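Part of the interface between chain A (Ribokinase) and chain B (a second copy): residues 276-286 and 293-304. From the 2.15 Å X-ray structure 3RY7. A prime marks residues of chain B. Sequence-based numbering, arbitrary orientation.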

# COMPACT_ATOMS: atom_id res chain seq x y z
N ASP A 276 17.16 -3.74 -17.10
CA ASP A 276 16.73 -2.40 -16.70
C ASP A 276 15.23 -2.40 -16.37
O ASP A 276 14.81 -1.97 -15.29
CB ASP A 276 17.00 -1.40 -17.82
CG ASP A 276 16.54 -0.00 -17.46
OD1 ASP A 276 15.58 0.51 -18.08
OD2 ASP A 276 17.13 0.57 -16.52
N PHE A 277 14.45 -2.87 -17.33
CA PHE A 277 13.01 -3.03 -17.17
C PHE A 277 12.64 -3.88 -15.94
O PHE A 277 11.69 -3.56 -15.23
CB PHE A 277 12.43 -3.67 -18.41
CG PHE A 277 10.93 -3.83 -18.38
CD1 PHE A 277 10.10 -2.82 -18.86
CD2 PHE A 277 10.35 -5.00 -17.89
CE1 PHE A 277 8.72 -2.96 -18.85
CE2 PHE A 277 8.97 -5.15 -17.88
CZ PHE A 277 8.15 -4.13 -18.36
N GLY A 278 13.40 -4.95 -15.71
CA GLY A 278 13.18 -5.80 -14.55
C GLY A 278 13.43 -5.04 -13.26
O GLY A 278 12.71 -5.20 -12.27
N ASN A 279 14.48 -4.23 -13.26
CA ASN A 279 14.82 -3.44 -12.09
C ASN A 279 13.80 -2.31 -11.85
O ASN A 279 13.55 -1.94 -10.71
CB ASN A 279 16.25 -2.90 -12.18
CG ASN A 279 17.29 -3.93 -11.71
OD1 ASN A 279 17.06 -4.69 -10.76
ND2 ASN A 279 18.45 -3.94 -12.38
N LYS A 280 13.20 -1.80 -12.93
CA LYS A 280 12.10 -0.85 -12.81
C LYS A 280 10.93 -1.51 -12.10
O LYS A 280 10.53 -1.08 -11.01
CB LYS A 280 11.65 -0.31 -14.17
CG LYS A 280 12.49 0.84 -14.71
CD LYS A 280 12.07 1.21 -16.12
CE LYS A 280 13.10 2.11 -16.81
NZ LYS A 280 12.76 2.39 -18.24
N ALA A 281 10.39 -2.56 -12.72
CA ALA A 281 9.25 -3.28 -12.18
C ALA A 281 9.47 -3.54 -10.70
O ALA A 281 8.61 -3.26 -9.88
CB ALA A 281 9.05 -4.58 -12.92
N SER A 282 10.65 -4.05 -10.37
CA SER A 282 10.99 -4.36 -8.99
C SER A 282 10.92 -3.15 -8.03
O SER A 282 10.54 -3.30 -6.86
CB SER A 282 12.38 -4.98 -8.94
OG SER A 282 12.75 -5.28 -7.62
N SER A 283 11.28 -1.96 -8.51
CA SER A 283 11.35 -0.78 -7.63
C SER A 283 9.96 -0.31 -7.21
O SER A 283 9.75 0.08 -6.07
CB SER A 283 12.13 0.35 -8.28
OG SER A 283 11.37 0.93 -9.33
N LEU A 284 9.02 -0.37 -8.16
CA LEU A 284 7.60 -0.08 -7.94
C LEU A 284 7.00 -0.85 -6.76
O LEU A 284 5.90 -0.55 -6.28
CB LEU A 284 6.83 -0.44 -9.20
CG LEU A 284 7.02 0.58 -10.31
CD1 LEU A 284 6.11 0.27 -11.49
CD2 LEU A 284 6.75 1.99 -9.77
N THR A 285 7.68 -1.89 -6.30
CA THR A 285 7.14 -2.70 -5.24
C THR A 285 7.49 -2.17 -3.89
O THR A 285 6.84 -2.47 -2.95
CB THR A 285 7.52 -4.26 -5.26
OG1 THR A 285 8.86 -4.47 -4.84
CG2 THR A 285 7.22 -4.92 -6.56
N VAL A 286 8.54 -1.39 -3.80
CA VAL A 286 8.89 -0.81 -2.51
C VAL A 286 8.47 0.66 -2.46
O VAL A 286 8.87 1.40 -1.56
CB VAL A 286 10.41 -0.92 -2.26
CG1 VAL A 286 10.82 -2.38 -2.13
CG2 VAL A 286 11.18 -0.25 -3.38
N ALA B 293 -0.25 -8.31 -4.25
CA ALA B 293 -1.21 -7.27 -4.56
C ALA B 293 -0.52 -6.05 -5.14
O ALA B 293 -1.09 -5.31 -5.94
CB ALA B 293 -2.00 -6.90 -3.30
N SER B 294 0.71 -5.82 -4.71
CA SER B 294 1.46 -4.66 -5.16
C SER B 294 2.46 -4.96 -6.28
O SER B 294 3.26 -4.10 -6.64
CB SER B 294 2.12 -3.95 -3.99
OG SER B 294 1.15 -3.51 -3.06
N ILE B 295 2.41 -6.18 -6.80
CA ILE B 295 3.17 -6.48 -8.02
C ILE B 295 2.52 -5.66 -9.13
O ILE B 295 1.34 -5.85 -9.44
CB ILE B 295 3.19 -7.99 -8.37
CG1 ILE B 295 4.01 -8.76 -7.34
CG2 ILE B 295 3.75 -8.22 -9.76
CD1 ILE B 295 3.96 -10.27 -7.51
N PRO B 296 3.30 -4.74 -9.74
CA PRO B 296 2.87 -3.71 -10.70
C PRO B 296 2.36 -4.19 -12.06
O PRO B 296 2.62 -5.31 -12.51
CB PRO B 296 4.14 -2.86 -10.90
CG PRO B 296 5.29 -3.77 -10.53
CD PRO B 296 4.75 -4.66 -9.44
N LEU B 297 1.61 -3.31 -12.72
CA LEU B 297 1.13 -3.56 -14.08
C LEU B 297 2.07 -2.89 -15.09
O LEU B 297 2.79 -1.94 -14.76
CB LEU B 297 -0.29 -3.02 -14.25
CG LEU B 297 -1.41 -3.58 -13.39
CD1 LEU B 297 -2.57 -2.59 -13.35
CD2 LEU B 297 -1.86 -4.93 -13.91
N LEU B 298 2.07 -3.39 -16.32
CA LEU B 298 2.87 -2.82 -17.40
C LEU B 298 2.77 -1.28 -17.43
O LEU B 298 3.79 -0.58 -17.46
CB LEU B 298 2.40 -3.39 -18.74
CG LEU B 298 3.42 -3.52 -19.87
CD1 LEU B 298 2.72 -3.36 -21.21
CD2 LEU B 298 4.58 -2.53 -19.70
N GLU B 299 1.56 -0.74 -17.44
CA GLU B 299 1.42 0.71 -17.54
C GLU B 299 2.23 1.40 -16.49
O GLU B 299 2.98 2.27 -16.78
CB GLU B 299 -0.02 1.16 -17.41
CG GLU B 299 -1.01 0.20 -17.93
CD GLU B 299 -2.29 0.17 -17.12
OE1 GLU B 299 -2.31 0.75 -16.02
OE2 GLU B 299 -3.28 -0.42 -17.58
N GLU B 300 2.12 0.98 -15.26
CA GLU B 300 2.87 1.62 -14.21
C GLU B 300 4.38 1.57 -14.36
O GLU B 300 5.05 2.45 -13.92
CB GLU B 300 2.36 1.11 -12.88
CG GLU B 300 0.84 0.98 -12.94
OE1 GLU B 300 0.64 -0.83 -11.35
OE2 GLU B 300 -0.79 0.81 -11.23
N VAL B 301 4.91 0.56 -14.99
CA VAL B 301 6.36 0.44 -15.16
C VAL B 301 6.85 1.29 -16.34
O VAL B 301 7.99 1.77 -16.34
CB VAL B 301 6.81 -1.04 -15.36
CG1 VAL B 301 6.67 -1.45 -16.83
CG2 VAL B 301 8.24 -1.26 -14.89
N ASN B 302 5.99 1.43 -17.32
CA ASN B 302 6.32 2.20 -18.47
C ASN B 302 6.49 3.65 -18.11
O ASN B 302 7.19 4.36 -18.79
CB ASN B 302 5.30 1.97 -19.55
CG ASN B 302 5.70 0.88 -20.45
OD1 ASN B 302 6.83 0.43 -20.40
ND2 ASN B 302 4.81 0.45 -21.29
N GLN B 303 5.93 4.05 -16.98
CA GLN B 303 6.01 5.40 -16.49
C GLN B 303 7.24 5.69 -15.66
O GLN B 303 7.55 6.83 -15.40
CB GLN B 303 4.79 5.70 -15.64
CG GLN B 303 3.45 5.49 -16.35
CD GLN B 303 2.25 5.78 -15.45
OE1 GLN B 303 2.38 5.92 -14.24
NE2 GLN B 303 1.08 5.86 -16.06
N VAL B 304 7.92 4.66 -15.20
CA VAL B 304 9.06 4.88 -14.33
C VAL B 304 10.10 5.77 -15.00
O VAL B 304 11.24 5.83 -14.57
CB VAL B 304 9.71 3.58 -13.90
CG1 VAL B 304 10.87 3.84 -12.97
CG2 VAL B 304 8.71 2.68 -13.28

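How do the two backbones meet? A helix running through residues 276-283 crosses the short helix 298-302 of the second copy at a steep angle, 107° between their N-to-C directions, with the axes 9.4 Å apart at closest approach. The backbones come close at Ala281 and Val301′, whose CA atoms lie 5.6 Å apart. A type I turn from Ser283 to Val286 carries Thr285 past Ser294′, CA to CA 6.0 Å.

What packs where the helices cross? Val301′ CG2 reaches the backbone of Ala281, 3.3 Å from Ala281 N, and lies 3.9 Å from Ala281 CB. That nitrogen already donates to Phe277 O, and the valine simply packs against it. Phe277 flanks the same valine, its CE1 3.3 Å from Val301′ CG1, while Leu298′ CD2 lies at the ring edge.

Where does Leu284 fit? Its CD1 sits among Pro296′, Val301′ and Val304′, 3.7 Å from Pro296′ CB and 4.0 Å from Val304′ CG2. Thr285 extends this apolar patch, with CG2 3.8 Å from Pro296′ CD.

Does any polar bond join the stretches? None is found among the modelled atoms. Lys280 instead lays its aliphatic chain against Val304′, CG to CG1 3.8 Å, while its NZ forms a salt bridge with Asp276 OD1 at 3.4 Å within its own helix.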